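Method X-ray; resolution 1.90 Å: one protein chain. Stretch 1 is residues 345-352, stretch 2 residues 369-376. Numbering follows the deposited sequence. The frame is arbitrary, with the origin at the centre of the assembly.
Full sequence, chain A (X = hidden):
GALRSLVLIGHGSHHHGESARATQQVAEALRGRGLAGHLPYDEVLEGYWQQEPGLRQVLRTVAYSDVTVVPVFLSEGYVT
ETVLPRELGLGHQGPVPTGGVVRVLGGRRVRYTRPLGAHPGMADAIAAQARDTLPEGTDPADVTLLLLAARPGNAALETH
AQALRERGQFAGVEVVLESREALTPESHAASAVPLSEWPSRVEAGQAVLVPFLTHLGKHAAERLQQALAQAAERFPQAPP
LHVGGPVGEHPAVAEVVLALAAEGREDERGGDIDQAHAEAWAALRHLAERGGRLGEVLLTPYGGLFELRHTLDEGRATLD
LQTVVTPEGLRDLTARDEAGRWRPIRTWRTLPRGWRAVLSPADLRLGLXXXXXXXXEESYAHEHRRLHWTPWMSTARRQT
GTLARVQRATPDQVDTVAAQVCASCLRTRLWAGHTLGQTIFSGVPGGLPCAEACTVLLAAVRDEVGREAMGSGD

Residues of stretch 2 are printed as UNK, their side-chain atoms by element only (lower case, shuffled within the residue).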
ATOM      1  N   ILE A 345      11.465   2.520  -3.981  1.00 18.73           N
ATOM      2  CA  ILE A 345      11.966   2.042  -2.740  1.00 17.56           C
ATOM      3  C   ILE A 345      11.645   0.554  -2.623  1.00 16.73           C
ATOM      4  O   ILE A 345      10.490   0.178  -2.448  1.00 15.39           O
ATOM      5  CB  ILE A 345      11.339   2.823  -1.513  1.00 19.43           C
ATOM      6  CG1 ILE A 345      11.510   4.338  -1.625  1.00 17.71           C
ATOM      7  CG2 ILE A 345      11.965   2.308  -0.249  1.00 20.83           C
ATOM      8  CD1 ILE A 345      12.923   4.870  -1.777  1.00 18.77           C
ATOM      9  N   ARG A 346      12.684  -0.294  -2.730  1.00 16.57           N
ATOM     10  CA  ARG A 346      12.481  -1.723  -2.978  1.00 16.22           C
ATOM     11  C   ARG A 346      12.135  -2.479  -1.716  1.00 17.10           C
ATOM     12  O   ARG A 346      11.749  -3.619  -1.773  1.00 17.67           O
ATOM     13  CB  ARG A 346      13.728  -2.288  -3.701  1.00 18.42           C
ATOM     14  CG  ARG A 346      13.675  -2.053  -5.233  1.00 16.36           C
ATOM     15  CD  ARG A 346      14.923  -2.409  -6.011  1.00 15.80           C
ATOM     16  NE  ARG A 346      14.608  -2.658  -7.415  1.00 20.08           N
ATOM     17  CZ  ARG A 346      14.095  -3.765  -7.916  1.00 15.86           C
ATOM     18  NH1 ARG A 346      13.833  -3.814  -9.211  1.00 20.41           N
ATOM     19  NH2 ARG A 346      13.985  -4.885  -7.193  1.00 18.33           N
ATOM     20  N   THR A 347      12.347  -1.881  -0.548  1.00 17.21           N
ATOM     21  CA  THR A 347      11.883  -2.447   0.729  1.00 16.58           C
ATOM     22  C   THR A 347      10.377  -2.193   1.071  1.00 17.29           C
ATOM     23  O   THR A 347       9.938  -2.564   2.129  1.00 17.71           O
ATOM     24  CB  THR A 347      12.689  -1.943   1.879  1.00 16.84           C
ATOM     25  OG1 THR A 347      12.834  -0.512   1.852  1.00 14.70           O
ATOM     26  CG2 THR A 347      14.065  -2.569   1.824  1.00 17.69           C
ATOM     27  N   TRP A 348       9.652  -1.549   0.175  1.00 16.87           N
ATOM     28  CA  TRP A 348       8.223  -1.419   0.336  1.00 16.52           C
ATOM     29  C   TRP A 348       7.584  -2.782   0.241  1.00 17.35           C
ATOM     30  O   TRP A 348       8.062  -3.653  -0.496  1.00 16.30           O
ATOM     31  CB  TRP A 348       7.610  -0.384  -0.644  1.00 16.67           C
ATOM     32  CG  TRP A 348       7.728   0.968  -0.093  1.00 17.89           C
ATOM     33  CD1 TRP A 348       8.739   1.432   0.718  1.00 17.20           C
ATOM     34  CD2 TRP A 348       6.879   2.071  -0.335  1.00 15.92           C
ATOM     35  NE1 TRP A 348       8.515   2.729   1.039  1.00 18.95           N
ATOM     36  CE2 TRP A 348       7.360   3.137   0.434  1.00 17.89           C
ATOM     37  CE3 TRP A 348       5.662   2.223  -1.017  1.00 20.24           C
ATOM     38  CZ2 TRP A 348       6.738   4.402   0.438  1.00 21.13           C
ATOM     39  CZ3 TRP A 348       5.025   3.437  -0.984  1.00 20.15           C
ATOM     40  CH2 TRP A 348       5.545   4.514  -0.250  1.00 18.70           C
ATOM     41  N   ARG A 349       6.570  -3.005   1.078  1.00 16.79           N
ATOM     42  CA  ARG A 349       5.815  -4.264   1.131  1.00 16.50           C
ATOM     43  C   ARG A 349       4.883  -4.425  -0.074  1.00 16.86           C
ATOM     44  O   ARG A 349       3.628  -4.647   0.031  1.00 18.30           O
ATOM     45  CB  ARG A 349       5.075  -4.338   2.455  1.00 16.59           C
ATOM     46  CG  ARG A 349       4.802  -5.794   2.988  1.00 18.41           C
ATOM     47  CD  ARG A 349       3.586  -5.857   3.933  1.00 19.59           C
ATOM     48  NE  ARG A 349       3.872  -5.009   5.112  1.00 18.78           N
ATOM     49  CZ  ARG A 349       3.139  -4.973   6.222  1.00 19.60           C
ATOM     50  NH1 ARG A 349       2.064  -5.709   6.305  1.00 19.75           N
ATOM     51  NH2 ARG A 349       3.459  -4.170   7.208  1.00 17.62           N
ATOM     52  N   THR A 350       5.480  -4.375  -1.272  1.00 17.25           N
ATOM     53  CA  THR A 350       4.748  -4.340  -2.536  1.00 15.98           C
ATOM     54  C   THR A 350       5.414  -5.202  -3.587  1.00 16.72           C
ATOM     55  O   THR A 350       5.099  -5.063  -4.744  1.00 17.00           O
ATOM     56  CB  THR A 350       4.674  -2.925  -3.055  1.00 16.08           C
ATOM     57  OG1 THR A 350       6.004  -2.478  -3.256  1.00 17.56           O
ATOM     58  CG2 THR A 350       3.954  -2.004  -2.048  1.00 14.52           C
ATOM     59  N   LEU A 351       6.238  -6.190  -3.178  1.00 17.24           N
ATOM     60  CA  LEU A 351       6.948  -7.054  -4.102  1.00 17.23           C
ATOM     61  C   LEU A 351       5.859  -7.852  -4.767  1.00 17.24           C
ATOM     62  O   LEU A 351       4.968  -8.305  -4.119  1.00 16.68           O
ATOM     63  CB  LEU A 351       7.902  -7.983  -3.371  1.00 18.14           C
ATOM     64  CG  LEU A 351       8.976  -8.736  -4.119  1.00 18.03           C
ATOM     65  CD1 LEU A 351       9.903  -7.758  -4.617  1.00 22.70           C
ATOM     66  CD2 LEU A 351       9.645  -9.715  -3.183  1.00 17.75           C
ATOM     67  N   PRO A 352       5.902  -7.990  -6.075  1.00 19.01           N
ATOM     68  CA  PRO A 352       4.935  -8.809  -6.771  1.00 18.24           C
ATOM     69  C   PRO A 352       5.185 -10.332  -6.642  1.00 19.14           C
ATOM     70  O   PRO A 352       6.291 -10.788  -6.380  1.00 18.36           O
ATOM     71  CB  PRO A 352       5.043  -8.281  -8.226  1.00 19.42           C
ATOM     72  CG  PRO A 352       6.494  -7.979  -8.353  1.00 18.33           C
ATOM     73  CD  PRO A 352       6.881  -7.388  -6.996  1.00 18.68           C
ATOM     74  N   UNK A 369      21.640  -7.754  -4.316  1.00 19.41           N
ATOM     75  CA  UNK A 369      21.894  -6.345  -4.353  1.00 20.24           C
ATOM     76  C   UNK A 369      20.977  -5.551  -5.293  1.00 20.76           C
ATOM     77  O   UNK A 369      20.614  -4.414  -4.944  1.00 21.05           O
ATOM     78  c   UNK A 369      23.962  -4.502  -2.838  1.00 32.80           C
ATOM     79  c   UNK A 369      23.672  -4.597  -4.335  1.00 26.00           C
ATOM     80  o   UNK A 369      25.045  -5.018  -2.462  1.00 33.34           O
ATOM     81  c   UNK A 369      23.334  -6.030  -4.723  1.00 21.51           C
ATOM     82  o   UNK A 369      23.142  -3.966  -2.055  1.00 31.52           O
ATOM     83  N   UNK A 370      20.621  -6.089  -6.458  1.00 19.32           N
ATOM     84  CA  UNK A 370      19.675  -5.406  -7.272  1.00 19.78           C
ATOM     85  C   UNK A 370      18.205  -5.526  -6.742  1.00 20.11           C
ATOM     86  O   UNK A 370      17.384  -4.685  -7.057  1.00 22.59           O
ATOM     87  c   UNK A 370      19.776  -5.901  -8.726  1.00 19.01           C
ATOM     88  c   UNK A 370      21.097  -5.657  -9.487  1.00 17.84           C
ATOM     89  c   UNK A 370      21.104  -6.287 -10.853  1.00 19.73           C
ATOM     90  c   UNK A 370      21.538  -4.141  -9.542  1.00 19.85           C
ATOM     91  N   UNK A 371      17.874  -6.617  -6.067  1.00 19.78           N
ATOM     92  CA  UNK A 371      16.540  -6.894  -5.579  1.00 19.14           C
ATOM     93  C   UNK A 371      16.204  -6.035  -4.359  1.00 18.52           C
ATOM     94  O   UNK A 371      15.149  -5.398  -4.246  1.00 17.17           O
ATOM     95  c   UNK A 371      16.461  -8.346  -5.152  1.00 19.17           C
ATOM     96  c   UNK A 371      15.123  -8.759  -4.471  1.00 19.38           C
ATOM     97  c   UNK A 371      15.238 -10.194  -4.015  1.00 20.37           C
ATOM     98  c   UNK A 371      13.967  -8.673  -5.356  1.00 19.09           C
ATOM     99  N   UNK A 372      17.161  -6.017  -3.434  1.00 17.03           N
ATOM    100  CA  UNK A 372      17.021  -5.262  -2.201  1.00 17.17           C
ATOM    101  C   UNK A 372      18.320  -4.474  -1.884  1.00 16.86           C
ATOM    102  O   UNK A 372      19.066  -4.823  -0.984  1.00 19.12           O
ATOM    103  c   UNK A 372      16.702  -6.191  -1.010  1.00 17.54           C
ATOM    104  c   UNK A 372      14.189  -5.836  -0.674  1.00 17.74           C
ATOM    105  o   UNK A 372      11.356  -8.001   0.006  1.00 16.99           O
ATOM    106  c   UNK A 372      12.694  -7.631  -0.217  1.00 14.72           C
ATOM    107  c   UNK A 372      15.026  -8.067  -0.633  1.00 19.71           C
ATOM    108  c   UNK A 372      13.737  -8.553  -0.390  1.00 16.85           C
ATOM    109  c   UNK A 372      12.937  -6.286  -0.424  1.00 15.31           C
ATOM    110  c   UNK A 372      15.271  -6.715  -0.797  1.00 15.55           C
ATOM    111  N   UNK A 373      18.566  -3.381  -2.597  1.00 16.68           N
ATOM    112  CA  UNK A 373      19.787  -2.567  -2.422  1.00 18.34           C
ATOM    113  C   UNK A 373      20.068  -2.148  -1.002  1.00 18.73           C
ATOM    114  O   UNK A 373      19.191  -1.651  -0.338  1.00 18.58           O
ATOM    115  c   UNK A 373      19.492  -1.333  -3.249  1.00 19.92           C
ATOM    116  c   UNK A 373      17.717  -2.797  -3.637  1.00 17.96           C
ATOM    117  c   UNK A 373      18.562  -1.757  -4.185  1.00 18.05           C
ATOM    118  N   UNK A 374      21.305  -2.434  -0.561  1.00 18.32           N
ATOM    119  CA  UNK A 374      21.870  -2.015   0.704  1.00 19.06           C
ATOM    120  C   UNK A 374      21.352  -2.720   1.927  1.00 18.32           C
ATOM    121  O   UNK A 374      21.887  -2.517   2.981  1.00 21.08           O
ATOM    122  c   UNK A 374      21.799  -0.456   0.913  1.00 17.69           C
ATOM    123  N   UNK A 375      20.361  -3.593   1.765  1.00 19.04           N
ATOM    124  CA  UNK A 375      19.753  -4.255   2.873  1.00 20.26           C
ATOM    125  C   UNK A 375      20.745  -5.209   3.563  1.00 20.30           C
ATOM    126  O   UNK A 375      20.780  -5.305   4.762  1.00 19.74           O
ATOM    127  c   UNK A 375      17.909  -5.871   3.438  1.00 23.55           C
ATOM    128  c   UNK A 375      17.358  -3.905   2.084  1.00 22.42           C
ATOM    129  c   UNK A 375      18.426  -4.946   2.412  1.00 19.26           C
ATOM    130  N   UNK A 376      21.492  -5.997   2.803  1.00 20.10           N
ATOM    131  CA  UNK A 376      22.423  -6.952   3.423  1.00 19.53           C
ATOM    132  C   UNK A 376      23.520  -6.271   4.295  1.00 18.08           C
ATOM    133  O   UNK A 376      23.708  -6.611   5.454  1.00 18.84           O
ATOM    134  c   UNK A 376      24.362  -8.505   2.856  1.00 19.80           C
ATOM    135  c   UNK A 376      22.093  -8.922   1.749  1.00 18.01           C
ATOM    136  c   UNK A 376      23.088  -7.884   2.320  1.00 19.18           C
ATOM    137  c   UNK A 376      21.211  -9.470   2.590  1.00 24.06           C
TER
HETATM  138  O   HOH W   1      12.557  -5.529  -3.908  1.00 17.79           O
HETATM  139  O   HOH W   2       9.433  -6.226  -0.166  1.00 18.53           O

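Position 369 carries five side-chain atoms, three carbons in a row with two oxygens on the third, and lies beyond reach of stretch 1. A carboxylate on a two-carbon stem is glutamate, Glu 369. Its value is local: the backbone N of position 374 donates to Glu 369 OE2 at 2.8 Å, nearly straight, so the acid ties the helix to the loop that follows it.

Position 370 has four carbons, forked at the second, and they stay 6.1 Å from stretch 1 at their nearest. That is leucine, Leu 370. Its CA-to-CB bond points away from stretch 1, and the apolar side chain suits its buried place. Its backbone makes the contact: Leu 370 O lies over one face of the Arg 346 guanidinium, 3.4 Å from Arg 346 NH2, at an angle too poor for a hydrogen bond.

Position 371 again shows four carbons forked at the second, and one carbon of the fork lies 4.2 Å from Leu 351 CD1. It is again leucine, Leu 371, the near carbon being CD1. Its CA-to-CB bond also points away, yet with chi1 t and chi2 p the end of the side chain comes nearer. A branched hydrocarbon suits this apolar meeting. Its backbone oxygen does polar work, accepting a hydrogen bond from Arg 346 NH2 at 3.2 Å and 167°.

At position 372 one carbon leads to a six-carbon ring bearing an oxygen. The ring presents its edge to Arg 346 O, with one ring carbon 3.2 Å from that oxygen, while Leu 351 CD2 lies 4.0 Å from the ring's own oxygen. This is tyrosine, Tyr 372, the first residue to leave helical phi/psi after the helix. The long side chain carries its hydroxyl far enough to donate to water 2, 2.6 Å from the water O to Tyr 372 OH; that water in turn donates to Trp 348 O, with 2.9 Å between the water O and Trp 348 O.

Position 373 has three carbons closing a ring onto the backbone N, and the one bonded to N packs 3.7 Å from Arg 346 CD. Hence proline, Pro 373: its compact ring fits the turn out of the helix.

Position 374 has a single side-chain carbon, out of reach of stretch 1, and is alanine, Ala 374. It occupies the N-cap position at positive phi (73°), which so small a side chain tolerates better than a branched one.

Position 375 bears one carbon carrying two more, and one of the two lies 3.6 Å from Thr 347 CG2. This is valine, Val 375. Its CA-to-CB bond points toward stretch 1, and its short fork suits this close packing.

Position 376 has four carbons forked at the first, one arm two carbons long, out of reach of stretch 1. This is isoleucine, Ile 376, apolar as its buried place favours.

The contact centres on Arg 346, whose NH2 donates to Leu 371 O. Water 1 reinforces the link, donating to both Arg 346 O and Leu 371 O. Beside these polar links, Thr 347 and Leu 351 add apolar packing.

Stretch 2 (369-376) ELLYPAVI
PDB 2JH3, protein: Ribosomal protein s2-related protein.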